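Local coordinates for protein acyl-coenzyme A oxidase acox-1.1 (Caenorhabditis elegans, PDB 5K3H) that catalyses the FAD-dependent desaturation of acyl-CoAs to (2E)-enoyl-CoAs, the first step of peroxisomal beta-oxidation, passing electrons to oxygen to give hydrogen peroxide, at residues 100-105 with 621-626; 485-489 with 567-571; 536-540 with 574-578. All coordinates share one frame; numbering follows the deposited sequence.

Contact 1 of 3, residues 100-105 with 621-626; sequences HLNNEV and SDRELR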
loop_
_atom_site.group_PDB
_atom_site.type_symbol
_atom_site.label_atom_id
_atom_site.label_comp_id
_atom_site.label_asym_id
_atom_site.label_seq_id
_atom_site.Cartn_x
_atom_site.Cartn_y
_atom_site.Cartn_z
ATOM N N HIS B 100 -7.409 5.403 24.653
ATOM C CA HIS B 100 -6.163 4.718 24.996
ATOM C C HIS B 100 -6.415 3.296 25.498
ATOM O O HIS B 100 -5.784 2.338 25.029
ATOM C CB HIS B 100 -5.397 5.540 26.035
ATOM C CG HIS B 100 -4.144 4.887 26.529
ATOM N ND1 HIS B 100 -3.093 4.566 25.696
ATOM C CD2 HIS B 100 -3.742 4.572 27.785
ATOM C CE1 HIS B 100 -2.116 4.035 26.414
ATOM N NE2 HIS B 100 -2.488 4.020 27.685
ATOM N N LEU B 101 -7.350 3.136 26.439
ATOM C CA LEU B 101 -7.670 1.813 26.959
ATOM C C LEU B 101 -8.011 0.837 25.835
ATOM O O LEU B 101 -7.496 -0.288 25.797
ATOM C CB LEU B 101 -8.836 1.930 27.951
ATOM C CG LEU B 101 -9.491 0.680 28.544
ATOM C CD1 LEU B 101 -8.564 -0.065 29.499
ATOM C CD2 LEU B 101 -10.802 1.070 29.228
ATOM N N ASN B 102 -8.845 1.264 24.882
ATOM C CA ASN B 102 -9.207 0.372 23.789
ATOM C C ASN B 102 -8.001 0.043 22.908
ATOM O O ASN B 102 -7.865 -1.099 22.448
ATOM C CB ASN B 102 -10.361 0.967 22.976
ATOM C CG ASN B 102 -11.752 0.774 23.665
ATOM O OD1 ASN B 102 -11.911 -0.019 24.619
ATOM N ND2 ASN B 102 -12.747 1.513 23.185
ATOM N N ASN B 103 -7.113 1.019 22.659
ATOM C CA ASN B 103 -5.923 0.755 21.835
ATOM C C ASN B 103 -5.032 -0.314 22.460
ATOM O O ASN B 103 -4.516 -1.182 21.749
ATOM C CB ASN B 103 -5.093 2.028 21.643
ATOM C CG ASN B 103 -5.773 3.064 20.796
ATOM O OD1 ASN B 103 -6.577 2.751 19.919
ATOM N ND2 ASN B 103 -5.454 4.328 21.059
ATOM N N GLU B 104 -4.806 -0.230 23.783
ATOM C CA GLU B 104 -4.033 -1.241 24.508
ATOM C C GLU B 104 -4.721 -2.600 24.455
ATOM O O GLU B 104 -4.098 -3.623 24.141
ATOM C CB GLU B 104 -3.861 -0.829 25.977
ATOM C CG GLU B 104 -2.819 0.233 26.271
ATOM C CD GLU B 104 -1.517 -0.341 26.827
ATOM O OE1 GLU B 104 -1.460 -1.546 27.172
ATOM O OE2 GLU B 104 -0.521 0.416 26.857
ATOM N N VAL B 105 -6.006 -2.633 24.791
ATOM C CA VAL B 105 -6.714 -3.897 24.976
ATOM C C VAL B 105 -7.266 -4.416 23.656
ATOM O O VAL B 105 -6.973 -5.545 23.262
ATOM C CB VAL B 105 -7.810 -3.726 26.064
ATOM C CG1 VAL B 105 -8.723 -4.941 26.176
ATOM C CG2 VAL B 105 -7.156 -3.496 27.412
ATOM N N SER B 621 3.252 1.272 24.581
ATOM C CA SER B 621 3.767 0.030 25.129
ATOM C C SER B 621 3.781 -1.054 24.049
ATOM O O SER B 621 3.120 -0.942 23.012
ATOM C CB SER B 621 2.910 -0.412 26.312
ATOM O OG SER B 621 1.629 -0.831 25.873
ATOM N N ASP B 622 4.563 -2.112 24.300
ATOM C CA ASP B 622 4.571 -3.267 23.403
ATOM C C ASP B 622 3.194 -3.891 23.305
ATOM O O ASP B 622 2.776 -4.327 22.222
ATOM C CB ASP B 622 5.584 -4.310 23.884
ATOM C CG ASP B 622 6.980 -3.977 23.482
ATOM O OD1 ASP B 622 7.099 -3.091 22.607
ATOM O OD2 ASP B 622 7.948 -4.566 24.035
ATOM N N ARG B 623 2.461 -3.938 24.424
ATOM C CA ARG B 623 1.117 -4.498 24.366
ATOM C C ARG B 623 0.235 -3.704 23.406
ATOM O O ARG B 623 -0.653 -4.274 22.765
ATOM C CB ARG B 623 0.498 -4.549 25.769
ATOM C CG ARG B 623 1.059 -5.691 26.691
ATOM C CD ARG B 623 0.193 -5.928 27.938
ATOM N NE ARG B 623 -0.385 -4.649 28.357
ATOM C CZ ARG B 623 0.236 -3.751 29.126
ATOM N NH1 ARG B 623 1.462 -3.993 29.588
ATOM N NH2 ARG B 623 -0.372 -2.612 29.435
ATOM N N GLU B 624 0.467 -2.399 23.270
ATOM C CA GLU B 624 -0.305 -1.626 22.298
ATOM C C GLU B 624 0.255 -1.761 20.888
ATOM O O GLU B 624 -0.508 -1.939 19.926
ATOM C CB GLU B 624 -0.349 -0.151 22.701
ATOM C CG GLU B 624 -1.110 0.726 21.733
ATOM C CD GLU B 624 -1.143 2.193 22.148
ATOM O OE1 GLU B 624 -0.647 2.537 23.231
ATOM O OE2 GLU B 624 -1.661 3.014 21.376
ATOM N N LEU B 625 1.581 -1.638 20.748
ATOM C CA LEU B 625 2.209 -1.523 19.433
ATOM C C LEU B 625 2.105 -2.818 18.639
ATOM O O LEU B 625 1.950 -2.784 17.413
ATOM C CB LEU B 625 3.676 -1.108 19.590
ATOM C CG LEU B 625 4.377 -0.648 18.317
ATOM C CD1 LEU B 625 3.611 0.537 17.799
ATOM C CD2 LEU B 625 5.819 -0.249 18.575
ATOM N N ARG B 626 2.278 -3.958 19.305
ATOM C CA ARG B 626 2.036 -5.278 18.736
ATOM C C ARG B 626 3.008 -5.634 17.614
ATOM O O ARG B 626 2.659 -6.368 16.684
ATOM C CB ARG B 626 0.594 -5.395 18.255
ATOM C CG ARG B 626 -0.347 -5.666 19.405
ATOM C CD ARG B 626 -1.813 -5.514 19.048
ATOM N NE ARG B 626 -2.652 -5.841 20.200
ATOM C CZ ARG B 626 -3.179 -4.958 21.047
ATOM N NH1 ARG B 626 -2.976 -3.659 20.869
ATOM N NH2 ARG B 626 -3.918 -5.383 22.070
HETATM O O HOH W 1 -3.110 5.284 22.307
#
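The C-terminal end of helix 97-105 meets the short helix 622-625, and R626 binds two backbone carbonyls in the last turn of helix 97-105. R626 NH1 donates to N103 O at 3.0 Å, nearly in line with the carbonyl bond. R626 NH2 reaches E104 O at 2.7 Å and comes from above that carbonyl's plane. The arginine chain is extended from CG to NE, which carries the guanidinium across to both oxygens. R626 NE has a salt bridge to D59. The carboxylate of E104 is held at both ends. S621 OG, the N-cap of helix 622-625, donates to E104 OE2 at 2.7 Å and accepts from E624 N. R623 NH2 forms a salt bridge with E104 OE1 at 2.7 Å, though its hydrogen bond is bent and weak. The E624 carboxylate lies alongside N103, and a water joins E624 OE2 to N103 ND2. The main partner of E624 is Y308 OH. H100 NE2 and E104 OE2 both bond to T48 OG1. Helix 38-52 packs on H100, E104 and R623, helix 68-85 on V105, and helix 300-319 on N103 and L625.

Contact 2 of 3, residues 485-489 with 567-571; sequences NGGIT and LHLHV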
loop_
_atom_site.group_PDB
_atom_site.type_symbol
_atom_site.label_atom_id
_atom_site.label_comp_id
_atom_site.label_asym_id
_atom_site.label_seq_id
_atom_site.Cartn_x
_atom_site.Cartn_y
_atom_site.Cartn_z
ATOM N N ASN B 485 15.493 35.739 8.642
ATOM C CA ASN B 485 14.194 35.547 9.267
ATOM C C ASN B 485 14.316 34.704 10.533
ATOM O O ASN B 485 13.757 35.066 11.581
ATOM C CB ASN B 485 13.221 34.908 8.263
ATOM C CG ASN B 485 11.765 35.023 8.704
ATOM O OD1 ASN B 485 11.220 34.121 9.382
ATOM N ND2 ASN B 485 11.122 36.139 8.321
ATOM N N GLY B 486 15.036 33.578 10.443
ATOM C CA GLY B 486 15.211 32.695 11.582
ATOM C C GLY B 486 13.951 32.000 12.050
ATOM O O GLY B 486 13.977 31.338 13.100
ATOM N N GLY B 487 12.844 32.161 11.318
ATOM C CA GLY B 487 11.621 31.414 11.505
ATOM C C GLY B 487 11.236 30.658 10.245
ATOM O O GLY B 487 12.092 30.087 9.563
ATOM N N ILE B 488 9.952 30.731 9.888
ATOM C CA ILE B 488 9.365 29.962 8.795
ATOM C C ILE B 488 8.502 30.809 7.864
ATOM O O ILE B 488 8.085 30.327 6.801
ATOM C CB ILE B 488 8.557 28.785 9.408
ATOM C CG1 ILE B 488 9.518 27.722 9.953
ATOM C CG2 ILE B 488 7.517 28.145 8.487
ATOM C CD1 ILE B 488 10.435 27.164 8.880
ATOM N N THR B 489 8.298 32.094 8.181
ATOM C CA THR B 489 7.266 32.861 7.497
ATOM C C THR B 489 7.531 33.003 6.011
ATOM O O THR B 489 6.576 33.105 5.237
ATOM C CB THR B 489 7.097 34.240 8.154
ATOM O OG1 THR B 489 8.240 35.058 7.889
ATOM C CG2 THR B 489 6.948 34.087 9.675
ATOM N N LEU B 567 9.835 21.070 12.353
ATOM C CA LEU B 567 9.071 21.965 11.486
ATOM C C LEU B 567 9.885 22.401 10.278
ATOM O O LEU B 567 9.361 22.456 9.155
ATOM C CB LEU B 567 8.622 23.195 12.268
ATOM C CG LEU B 567 8.031 24.292 11.376
ATOM C CD1 LEU B 567 6.699 23.914 10.708
ATOM C CD2 LEU B 567 7.914 25.560 12.177
ATOM N N HIS B 568 11.176 22.692 10.485
ATOM C CA HIS B 568 12.031 23.110 9.379
ATOM C C HIS B 568 12.241 21.986 8.389
ATOM O O HIS B 568 12.362 22.243 7.186
ATOM C CB HIS B 568 13.384 23.606 9.877
ATOM C CG HIS B 568 13.389 25.045 10.255
ATOM N ND1 HIS B 568 13.068 25.485 11.525
ATOM C CD2 HIS B 568 13.593 26.154 9.506
ATOM C CE1 HIS B 568 13.120 26.804 11.551
ATOM N NE2 HIS B 568 13.431 27.234 10.337
ATOM N N LEU B 569 12.336 20.743 8.873
ATOM C CA LEU B 569 12.350 19.596 7.961
ATOM C C LEU B 569 11.058 19.522 7.155
ATOM O O LEU B 569 11.079 19.358 5.925
ATOM C CB LEU B 569 12.541 18.303 8.752
ATOM C CG LEU B 569 12.540 16.986 7.964
ATOM C CD1 LEU B 569 13.666 16.959 6.911
ATOM C CD2 LEU B 569 12.649 15.809 8.905
ATOM N N HIS B 570 9.921 19.673 7.843
ATOM C CA HIS B 570 8.613 19.592 7.205
ATOM C C HIS B 570 8.483 20.605 6.072
ATOM O O HIS B 570 8.131 20.246 4.940
ATOM C CB HIS B 570 7.526 19.794 8.273
ATOM C CG HIS B 570 6.121 19.569 7.790
ATOM N ND1 HIS B 570 5.680 18.357 7.307
ATOM C CD2 HIS B 570 5.049 20.398 7.757
ATOM C CE1 HIS B 570 4.406 18.454 6.971
ATOM N NE2 HIS B 570 3.997 19.681 7.239
ATOM N N VAL B 571 8.737 21.885 6.351
ATOM C CA VAL B 571 8.475 22.883 5.314
ATOM C C VAL B 571 9.411 22.691 4.121
ATOM O O VAL B 571 9.000 22.876 2.972
ATOM C CB VAL B 571 8.554 24.312 5.892
ATOM C CG1 VAL B 571 7.445 24.544 6.906
ATOM C CG2 VAL B 571 9.928 24.565 6.536
#
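The N-cap turn of helix 489-515 rests on helix 557-577, where G487 and I488 meet L567, H568 and V571. An Asx turn shapes this loop, with N485 OD1 accepting from G487 N. I488 is the N-cap residue of helix 489-515, and its side chain carries most of the contact. Its CD1 sits over one face of the H568 ring, 3.5 Å from the ring centroid and offset toward the NE2-CD2 side. This is a CH-pi contact. CG1 of I488 lies anti to the carbonyl carbon (chi1 -73°), and from there CD1 reaches both the ring and V571. CG1 of I488 is 3.5 Å from L567 CD2, and its end carbon CD1 is 3.5 Å from V571 CG2. H568 also has a polar link to the loop. Its NE2 donates to G487 O at 3.2 Å, from well above the carbonyl plane and with an N-H...O angle of 138°. The stronger tie of this imidazole is within its own helix, from ND1 to S564 O. The ring of Y603 also meets it, nearly parallel. Both imidazole nitrogens thus face carbonyl oxygens. Both would be donors only in a protonated ring, so these surroundings would probably favour a positive charge on H568. The same ring serves two ends: its face takes an apolar methyl, and its NE2 ties, by a long and bent bond, to the backbone just before the helix.

Contact 3 of 3, residues 536-540 with 574-578; sequences RLHTR and ELLDV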
loop_
_atom_site.group_PDB
_atom_site.type_symbol
_atom_site.label_atom_id
_atom_site.label_comp_id
_atom_site.label_asym_id
_atom_site.label_seq_id
_atom_site.Cartn_x
_atom_site.Cartn_y
_atom_site.Cartn_z
ATOM N N ARG B 536 -5.862 20.294 -2.364
ATOM C CA ARG B 536 -4.742 19.695 -1.636
ATOM C C ARG B 536 -3.719 20.743 -1.190
ATOM O O ARG B 536 -3.219 20.700 -0.062
ATOM C CB ARG B 536 -4.067 18.635 -2.512
ATOM C CG ARG B 536 -4.915 17.406 -2.760
ATOM C CD ARG B 536 -4.089 16.255 -3.328
ATOM N NE ARG B 536 -4.929 15.248 -3.959
ATOM C CZ ARG B 536 -5.151 15.172 -5.266
ATOM N NH1 ARG B 536 -4.553 16.029 -6.074
ATOM N NH2 ARG B 536 -5.957 14.240 -5.765
ATOM N N LEU B 537 -3.340 21.659 -2.082
ATOM C CA LEU B 537 -2.370 22.678 -1.690
ATOM C C LEU B 537 -2.914 23.529 -0.548
ATOM O O LEU B 537 -2.194 23.865 0.392
ATOM C CB LEU B 537 -1.997 23.532 -2.905
ATOM C CG LEU B 537 -1.210 22.817 -4.017
ATOM C CD1 LEU B 537 -1.148 23.664 -5.257
ATOM C CD2 LEU B 537 0.212 22.471 -3.547
ATOM N N HIS B 538 -4.195 23.862 -0.605
ATOM C CA HIS B 538 -4.812 24.637 0.460
ATOM C C HIS B 538 -4.786 23.866 1.775
ATOM O O HIS B 538 -4.435 24.419 2.832
ATOM C CB HIS B 538 -6.235 24.986 0.028
ATOM C CG HIS B 538 -7.070 25.587 1.106
ATOM N ND1 HIS B 538 -7.046 26.938 1.396
ATOM C CD2 HIS B 538 -7.994 25.033 1.931
ATOM C CE1 HIS B 538 -7.903 27.183 2.372
ATOM N NE2 HIS B 538 -8.495 26.047 2.708
ATOM N N THR B 539 -5.104 22.565 1.713
ATOM C CA THR B 539 -5.128 21.735 2.909
ATOM C C THR B 539 -3.724 21.576 3.489
ATOM O O THR B 539 -3.532 21.719 4.700
ATOM C CB THR B 539 -5.747 20.371 2.571
ATOM O OG1 THR B 539 -7.065 20.567 2.036
ATOM C CG2 THR B 539 -5.831 19.496 3.812
ATOM N N ARG B 540 -2.728 21.329 2.627
ATOM C CA ARG B 540 -1.340 21.246 3.078
ATOM C C ARG B 540 -0.863 22.576 3.661
ATOM O O ARG B 540 -0.085 22.593 4.627
ATOM C CB ARG B 540 -0.434 20.777 1.934
ATOM C CG ARG B 540 -0.782 19.359 1.470
ATOM C CD ARG B 540 -0.058 18.912 0.214
ATOM N NE ARG B 540 1.338 18.574 0.457
ATOM C CZ ARG B 540 2.131 17.995 -0.438
ATOM N NH1 ARG B 540 1.669 17.687 -1.634
ATOM N NH2 ARG B 540 3.385 17.715 -0.146
ATOM N N GLU B 574 8.089 19.340 2.286
ATOM C CA GLU B 574 6.821 19.595 1.619
ATOM C C GLU B 574 6.992 20.585 0.474
ATOM O O GLU B 574 6.339 20.452 -0.566
ATOM C CB GLU B 574 5.793 20.095 2.635
ATOM C CG GLU B 574 5.497 19.107 3.775
ATOM C CD GLU B 574 4.902 17.782 3.284
ATOM O OE1 GLU B 574 4.038 17.823 2.371
ATOM O OE2 GLU B 574 5.282 16.696 3.812
ATOM N N LEU B 575 7.860 21.589 0.634
ATOM C CA LEU B 575 8.076 22.532 -0.466
ATOM C C LEU B 575 8.776 21.866 -1.646
ATOM O O LEU B 575 8.394 22.088 -2.802
ATOM C CB LEU B 575 8.863 23.757 0.003
ATOM C CG LEU B 575 9.158 24.840 -1.060
ATOM C CD1 LEU B 575 7.875 25.339 -1.792
ATOM C CD2 LEU B 575 9.960 26.015 -0.434
ATOM N N LEU B 576 9.802 21.049 -1.391
ATOM C CA LEU B 576 10.417 20.309 -2.488
ATOM C C LEU B 576 9.395 19.424 -3.180
ATOM O O LEU B 576 9.444 19.257 -4.403
ATOM C CB LEU B 576 11.601 19.488 -1.978
ATOM C CG LEU B 576 12.737 19.100 -2.944
ATOM C CD1 LEU B 576 13.405 20.299 -3.617
ATOM C CD2 LEU B 576 13.778 18.291 -2.191
ATOM N N ASP B 577 8.431 18.895 -2.415
ATOM C CA ASP B 577 7.416 18.005 -2.967
ATOM C C ASP B 577 6.517 18.692 -3.977
ATOM O O ASP B 577 6.064 18.042 -4.925
ATOM C CB ASP B 577 6.553 17.443 -1.844
ATOM C CG ASP B 577 5.683 16.284 -2.300
ATOM O OD1 ASP B 577 6.164 15.513 -3.151
ATOM O OD2 ASP B 577 4.523 16.155 -1.825
ATOM N N VAL B 578 6.226 19.981 -3.789
ATOM C CA VAL B 578 5.316 20.719 -4.669
ATOM C C VAL B 578 6.082 21.791 -5.452
ATOM O O VAL B 578 5.551 22.875 -5.742
ATOM C CB VAL B 578 4.158 21.322 -3.854
ATOM C CG1 VAL B 578 3.406 20.216 -3.137
ATOM C CG2 VAL B 578 4.659 22.369 -2.857
HETATM O O HOH W 2 2.062 19.016 3.184
#
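E574 begins the contact by reaching R540, from helix 557-577 to helix 520-553. Its chain is bent at chi2 (-62°), which brings OE1 to the edge of the guanidinium. R540 NH2 donates to E574 OE1 at 2.6 Å, and the oxygen is met nearly along its C-O axis. The two flat groups are steeply turned against each other, 69° between planes. A water also links R540 NE to E574 OE1. E574 OE2 has a second mate, a salt bridge to R350. Three residues on, D577 extends its carboxylate with CG anti to the backbone N. D577 OD2 takes R540 NH2 at 2.6 Å on its anti lone pair, close to the guanidinium plane. A weak bond from R540 NH1 to the same oxygen is 3.2 Å long. One nitrogen therefore serves both acids in a salt-bridge network. V578, the first residue past the helix, puts CG1 over one face of the guanidinium, offset toward its rim, 3.4 Å from R540 NH1. V578 CG1 also touches L537 CD2 at 3.9 Å. A leucine in place of R540 would probably leave D577 without this partner, E574 with R350 alone of its two arginines, and the water without the N-H of NE. R536 in the first segment binds ATP, and V578 is close to the ATP-binding Y581, in a site shared between the two subunits. L537 also packs on helix 489-515, as do L575 and V578, while R540 touches Q397 of helix 382-408. L575 and L576 face helix 590-616, and L576 packs on the ATP-binding R533 of the second subunit.

Overall arrangement
Contacts 2 and 3 belong to one helical region: both use helix 557-577, and their centres are about 14 Å apart. Their segments alternate along the chain. The helix meets the loop before helix 489-515 in contact 2 and helix 520-553 in contact 3. Contact 1 closes a far longer loop that encloses both. Its centre is about 34 Å from that of contact 2 and about 33 Å from that of contact 3, and it lies across the chain's centre from contact 3. Contact 3 is the one near a nucleotide site: the ATP-binding R536 is in its first segment, and the V578 side chain is about 4 Å from that of Y581. Contacts 1 and 2 lie away from such sites.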